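PDB 7LCE: D-glucosaminate-6-phosphate ammonia lyase from Salmonella typhimurium, which belongs to the selenocysteine synthase-like family, within the large group of aminotransferase-like proteins that use pyridoxal phosphate. Local coordinates for residues 99-113 with 124-137. Numbering follows the deposited sequence.
Sequences SSGMANEVVMLRGHN and IRLGGGRIVEVGSS
Ser-99 OG donates a hydrogen bond to Gly-128 O at 2.5 Å, in the carbonyl plane and on a lone pair. Gly-128 has positive phi and closes helix 120-126 in a Schellman motif. Asn-104 ND2 donates to the same Ser-99 OG, linking amide to helix end. The Asn-104 amide lies alongside the aliphatic part of Arg-130, and its OD1 is 3.7 Å from Arg-130 CD.

Strands 105-109 and 130-134 run parallel. The ladder starts with Arg-130 N to Asn-104 O and ends with Arg-110 N to Val-134 O at 2.9 Å. Glu-105 stretches its extended chain across Val-132 CG2, and its OE1 has a weak bond to Asn-150. On the face that carries Ile-131, Val-106 CG2 meets Ile-124 CG2. On the face of Val-132, Val-107 CG1 packs on Val-134 CG2. Met-108 CG sits between the backbone N and the carbonyl carbon (chi1 63°) with chi2 extended, sending SD to Ile-131 CD1 (3.9 Å) and Ile-124 CD1 (4.0 Å), both on one side of it.

Arg-110 has its guanidinium edge toward Gly-135, and NH1 to Gly-135 O is 2.6 Å in the guanidinium plane. Glu-133 CB lies over one face, and Glu-133 OE1 forms a salt bridge with Arg-110 NH2 at 3.0 Å. Asn-113 ND2 reaches Glu-133 OE2 at 3.2 Å from above the carboxylate plane. This OE2 also pairs with Arg-110 NE of the second subunit, and the reverse pair is made too.

The contact joins two parallel strands and the helix of a beta-alpha-beta unit, at the sheet edge within this chain. Val-106, Met-108, Ile-124 and Ile-131 make one face apolar; valines meet on the other. At the far end, the arginine-glutamate pairs tie the strand ends to the subunit interface, where opposite charges probably stabilise each other.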
loop_
_atom_site.group_PDB
_atom_site.type_symbol
_atom_site.label_atom_id
_atom_site.label_comp_id
_atom_site.label_asym_id
_atom_site.label_seq_id
_atom_site.Cartn_x
_atom_site.Cartn_y
_atom_site.Cartn_z
ATOM N N SER A 99 -6.083 -8.728 -17.395
ATOM C CA SER A 99 -5.459 -7.626 -18.126
ATOM C C SER A 99 -4.780 -6.634 -17.200
ATOM O O SER A 99 -4.817 -5.425 -17.444
ATOM C CB SER A 99 -6.507 -6.925 -18.980
ATOM O OG SER A 99 -7.506 -6.348 -18.156
ATOM N N SER A 100 -4.157 -7.118 -16.130
ATOM C CA SER A 100 -3.525 -6.228 -15.169
ATOM C C SER A 100 -2.382 -5.467 -15.827
ATOM O O SER A 100 -1.650 -6.010 -16.659
ATOM C CB SER A 100 -3.000 -7.024 -13.972
ATOM O OG SER A 100 -4.061 -7.594 -13.229
ATOM N N GLY A 101 -2.242 -4.196 -15.459
ATOM C CA GLY A 101 -1.169 -3.366 -15.968
ATOM C C GLY A 101 -1.200 -3.065 -17.446
ATOM O O GLY A 101 -0.216 -2.533 -17.971
ATOM N N MET A 102 -2.282 -3.387 -18.142
ATOM C CA MET A 102 -2.409 -3.089 -19.560
ATOM C C MET A 102 -3.454 -2.002 -19.764
ATOM O O MET A 102 -4.245 -1.684 -18.870
ATOM C CB MET A 102 -2.804 -4.331 -20.366
ATOM C CG MET A 102 -2.051 -5.601 -20.040
ATOM S SD MET A 102 -2.735 -6.962 -21.006
ATOM C CE MET A 102 -1.818 -8.353 -20.357
ATOM N N ALA A 103 -3.463 -1.444 -20.971
ATOM C CA ALA A 103 -4.558 -0.574 -21.373
ATOM C C ALA A 103 -5.778 -1.446 -21.627
ATOM O O ALA A 103 -5.832 -2.169 -22.626
ATOM C CB ALA A 103 -4.176 0.222 -22.616
ATOM N N ASN A 104 -6.756 -1.393 -20.718
ATOM C CA ASN A 104 -7.884 -2.315 -20.760
ATOM C C ASN A 104 -9.237 -1.629 -20.614
ATOM O O ASN A 104 -10.254 -2.322 -20.503
ATOM C CB ASN A 104 -7.745 -3.386 -19.673
ATOM C CG ASN A 104 -7.522 -2.793 -18.292
ATOM O OD1 ASN A 104 -7.772 -1.608 -18.060
ATOM N ND2 ASN A 104 -7.069 -3.624 -17.359
ATOM N N GLU A 105 -9.283 -0.302 -20.581
ATOM C CA GLU A 105 -10.551 0.388 -20.395
ATOM C C GLU A 105 -11.321 0.437 -21.707
ATOM O O GLU A 105 -10.776 0.833 -22.743
ATOM C CB GLU A 105 -10.317 1.798 -19.854
ATOM C CG GLU A 105 -9.819 1.821 -18.418
ATOM C CD GLU A 105 -9.584 3.225 -17.900
ATOM O OE1 GLU A 105 -9.845 4.193 -18.647
ATOM O OE2 GLU A 105 -9.134 3.357 -16.742
ATOM N N VAL A 106 -12.586 0.025 -21.661
ATOM C CA VAL A 106 -13.493 0.084 -22.803
ATOM C C VAL A 106 -14.495 1.198 -22.539
ATOM O O VAL A 106 -15.242 1.152 -21.552
ATOM C CB VAL A 106 -14.210 -1.254 -23.035
ATOM C CG1 VAL A 106 -15.273 -1.099 -24.107
ATOM C CG2 VAL A 106 -13.212 -2.328 -23.429
ATOM N N VAL A 107 -14.509 2.200 -23.411
ATOM C CA VAL A 107 -15.330 3.391 -23.232
ATOM C C VAL A 107 -16.623 3.220 -24.015
ATOM O O VAL A 107 -16.598 2.997 -25.232
ATOM C CB VAL A 107 -14.577 4.654 -23.677
ATOM C CG1 VAL A 107 -15.519 5.836 -23.713
ATOM C CG2 VAL A 107 -13.409 4.923 -22.740
ATOM N N MET A 108 -17.755 3.343 -23.325
ATOM C CA MET A 108 -19.057 3.206 -23.958
ATOM C C MET A 108 -20.046 4.136 -23.276
ATOM O O MET A 108 -19.801 4.637 -22.173
ATOM C CB MET A 108 -19.555 1.759 -23.906
ATOM C CG MET A 108 -19.785 1.245 -22.503
ATOM S SD MET A 108 -20.365 -0.458 -22.490
ATOM C CE MET A 108 -21.968 -0.295 -23.271
ATOM N N LEU A 109 -21.168 4.370 -23.951
ATOM C CA LEU A 109 -22.226 5.195 -23.383
ATOM C C LEU A 109 -22.930 4.456 -22.253
ATOM O O LEU A 109 -23.185 3.252 -22.343
ATOM C CB LEU A 109 -23.246 5.567 -24.459
ATOM C CG LEU A 109 -22.783 6.402 -25.649
ATOM C CD1 LEU A 109 -23.954 6.661 -26.581
ATOM C CD2 LEU A 109 -22.167 7.711 -25.181
ATOM N N ARG A 110 -23.247 5.188 -21.181
ATOM C CA ARG A 110 -24.042 4.600 -20.107
ATOM C C ARG A 110 -25.405 4.156 -20.621
ATOM O O ARG A 110 -25.935 3.123 -20.196
ATOM C CB ARG A 110 -24.196 5.594 -18.955
ATOM C CG ARG A 110 -25.194 5.154 -17.892
ATOM C CD ARG A 110 -25.149 6.048 -16.664
ATOM N NE ARG A 110 -24.081 5.657 -15.751
ATOM C CZ ARG A 110 -22.914 6.278 -15.657
ATOM N NH1 ARG A 110 -22.634 7.340 -16.393
ATOM N NH2 ARG A 110 -22.006 5.823 -14.799
ATOM N N GLY A 111 -25.980 4.911 -21.557
ATOM C CA GLY A 111 -27.229 4.508 -22.170
ATOM C C GLY A 111 -27.141 3.246 -23.001
ATOM O O GLY A 111 -28.183 2.709 -23.390
ATOM N N HIS A 112 -25.931 2.767 -23.289
ATOM C CA HIS A 112 -25.741 1.541 -24.051
ATOM C C HIS A 112 -25.404 0.335 -23.186
ATOM O O HIS A 112 -25.318 -0.779 -23.714
ATOM C CB HIS A 112 -24.641 1.737 -25.097
ATOM C CG HIS A 112 -25.054 2.601 -26.245
ATOM N ND1 HIS A 112 -24.256 2.806 -27.349
ATOM C CD2 HIS A 112 -26.185 3.312 -26.460
ATOM C CE1 HIS A 112 -24.879 3.605 -28.197
ATOM N NE2 HIS A 112 -26.051 3.927 -27.680
ATOM N N ASN A 113 -25.216 0.521 -21.880
ATOM C CA ASN A 113 -24.956 -0.607 -20.997
ATOM C C ASN A 113 -26.255 -1.372 -20.793
ATOM O O ASN A 113 -27.020 -1.076 -19.868
ATOM C CB ASN A 113 -24.386 -0.133 -19.660
ATOM C CG ASN A 113 -23.815 -1.265 -18.837
ATOM O OD1 ASN A 113 -24.229 -2.417 -18.967
ATOM N ND2 ASN A 113 -22.855 -0.942 -17.979
ATOM N N ILE A 124 -17.676 -8.124 -22.115
ATOM C CA ILE A 124 -16.537 -7.212 -22.074
ATOM C C ILE A 124 -15.531 -7.656 -21.018
ATOM O O ILE A 124 -14.316 -7.628 -21.248
ATOM C CB ILE A 124 -17.020 -5.770 -21.834
ATOM C CG1 ILE A 124 -17.893 -5.308 -23.000
ATOM C CG2 ILE A 124 -15.847 -4.828 -21.653
ATOM C CD1 ILE A 124 -18.721 -4.087 -22.691
ATOM N N ARG A 125 -16.015 -8.078 -19.846
ATOM C CA ARG A 125 -15.097 -8.492 -18.789
ATOM C C ARG A 125 -14.360 -9.778 -19.149
ATOM O O ARG A 125 -13.225 -9.982 -18.704
ATOM C CB ARG A 125 -15.842 -8.669 -17.464
ATOM C CG ARG A 125 -14.961 -8.458 -16.235
ATOM C CD ARG A 125 -15.682 -8.806 -14.929
ATOM N NE ARG A 125 -16.752 -7.870 -14.602
ATOM C CZ ARG A 125 -18.043 -8.142 -14.719
ATOM N NH1 ARG A 125 -18.466 -9.323 -15.143
ATOM N NH2 ARG A 125 -18.935 -7.207 -14.401
ATOM N N LEU A 126 -14.983 -10.656 -19.940
ATOM C CA LEU A 126 -14.301 -11.876 -20.360
ATOM C C LEU A 126 -13.113 -11.570 -21.261
ATOM O O LEU A 126 -12.126 -12.313 -21.255
ATOM C CB LEU A 126 -15.272 -12.806 -21.086
ATOM C CG LEU A 126 -16.207 -13.667 -20.242
ATOM C CD1 LEU A 126 -17.170 -14.407 -21.146
ATOM C CD2 LEU A 126 -15.416 -14.638 -19.387
ATOM N N GLY A 127 -13.187 -10.495 -22.036
ATOM C CA GLY A 127 -12.074 -10.089 -22.865
ATOM C C GLY A 127 -10.998 -9.310 -22.153
ATOM O O GLY A 127 -10.003 -8.929 -22.776
ATOM N N GLY A 128 -11.174 -9.055 -20.859
ATOM C CA GLY A 128 -10.212 -8.309 -20.076
ATOM C C GLY A 128 -10.521 -6.836 -19.937
ATOM O O GLY A 128 -9.721 -6.107 -19.343
ATOM N N GLY A 129 -11.658 -6.379 -20.462
ATOM C CA GLY A 129 -11.950 -4.962 -20.462
ATOM C C GLY A 129 -12.555 -4.494 -19.153
ATOM O O GLY A 129 -13.231 -5.238 -18.446
ATOM N N ARG A 130 -12.258 -3.245 -18.810
ATOM C CA ARG A 130 -12.897 -2.546 -17.703
ATOM C C ARG A 130 -13.747 -1.421 -18.279
ATOM O O ARG A 130 -13.248 -0.600 -19.056
ATOM C CB ARG A 130 -11.852 -2.006 -16.724
ATOM C CG ARG A 130 -11.002 -3.107 -16.105
ATOM C CD ARG A 130 -9.944 -2.559 -15.166
ATOM N NE ARG A 130 -10.531 -1.797 -14.073
ATOM C CZ ARG A 130 -10.917 -2.332 -12.924
ATOM N NH1 ARG A 130 -10.794 -3.629 -12.691
ATOM N NH2 ARG A 130 -11.439 -1.549 -11.984
ATOM N N ILE A 131 -15.024 -1.391 -17.911
ATOM C CA ILE A 131 -15.981 -0.489 -18.547
ATOM C C ILE A 131 -15.818 0.922 -17.998
ATOM O O ILE A 131 -15.715 1.124 -16.782
ATOM C CB ILE A 131 -17.416 -0.997 -18.350
ATOM C CG1 ILE A 131 -17.625 -2.285 -19.145
ATOM C CG2 ILE A 131 -18.425 0.068 -18.767
ATOM C CD1 ILE A 131 -19.068 -2.567 -19.465
ATOM N N VAL A 132 -15.797 1.902 -18.898
ATOM C CA VAL A 132 -15.862 3.319 -18.554
ATOM C C VAL A 132 -17.126 3.876 -19.195
ATOM O O VAL A 132 -17.225 3.944 -20.428
ATOM C CB VAL A 132 -14.623 4.086 -19.028
ATOM C CG1 VAL A 132 -14.840 5.584 -18.887
ATOM C CG2 VAL A 132 -13.392 3.644 -18.252
ATOM N N GLU A 133 -18.083 4.294 -18.367
ATOM C CA GLU A 133 -19.374 4.761 -18.854
ATOM C C GLU A 133 -19.345 6.262 -19.102
ATOM O O GLU A 133 -18.798 7.027 -18.303
ATOM C CB GLU A 133 -20.485 4.420 -17.860
ATOM C CG GLU A 133 -20.877 2.954 -17.845
ATOM C CD GLU A 133 -21.832 2.624 -16.718
ATOM O OE1 GLU A 133 -21.498 2.914 -15.550
ATOM O OE2 GLU A 133 -22.920 2.076 -17.001
ATOM N N VAL A 134 -19.948 6.676 -20.213
ATOM C CA VAL A 134 -19.930 8.063 -20.664
ATOM C C VAL A 134 -21.342 8.626 -20.579
ATOM O O VAL A 134 -22.309 7.960 -20.971
ATOM C CB VAL A 134 -19.377 8.176 -22.093
ATOM C CG1 VAL A 134 -19.598 9.575 -22.646
ATOM C CG2 VAL A 134 -17.906 7.832 -22.103
ATOM N N GLY A 135 -21.461 9.837 -20.039
ATOM C CA GLY A 135 -22.731 10.526 -20.010
ATOM C C GLY A 135 -23.695 9.928 -19.000
ATOM O O GLY A 135 -23.355 9.066 -18.190
ATOM N N SER A 136 -24.928 10.414 -19.069
ATOM C CA SER A 136 -26.010 9.926 -18.232
ATOM C C SER A 136 -26.891 8.979 -19.042
ATOM O O SER A 136 -26.694 8.776 -20.243
ATOM C CB SER A 136 -26.816 11.095 -17.666
ATOM O OG SER A 136 -25.997 11.935 -16.869
ATOM N N SER A 137 -27.874 8.380 -18.368
ATOM C CA SER A 137 -28.767 7.445 -19.041
ATOM C C SER A 137 -29.688 8.137 -20.038
ATOM O O SER A 137 -30.211 7.476 -20.941
ATOM C CB SER A 137 -29.604 6.683 -18.016
ATOM O OG SER A 137 -30.352 7.578 -17.212
#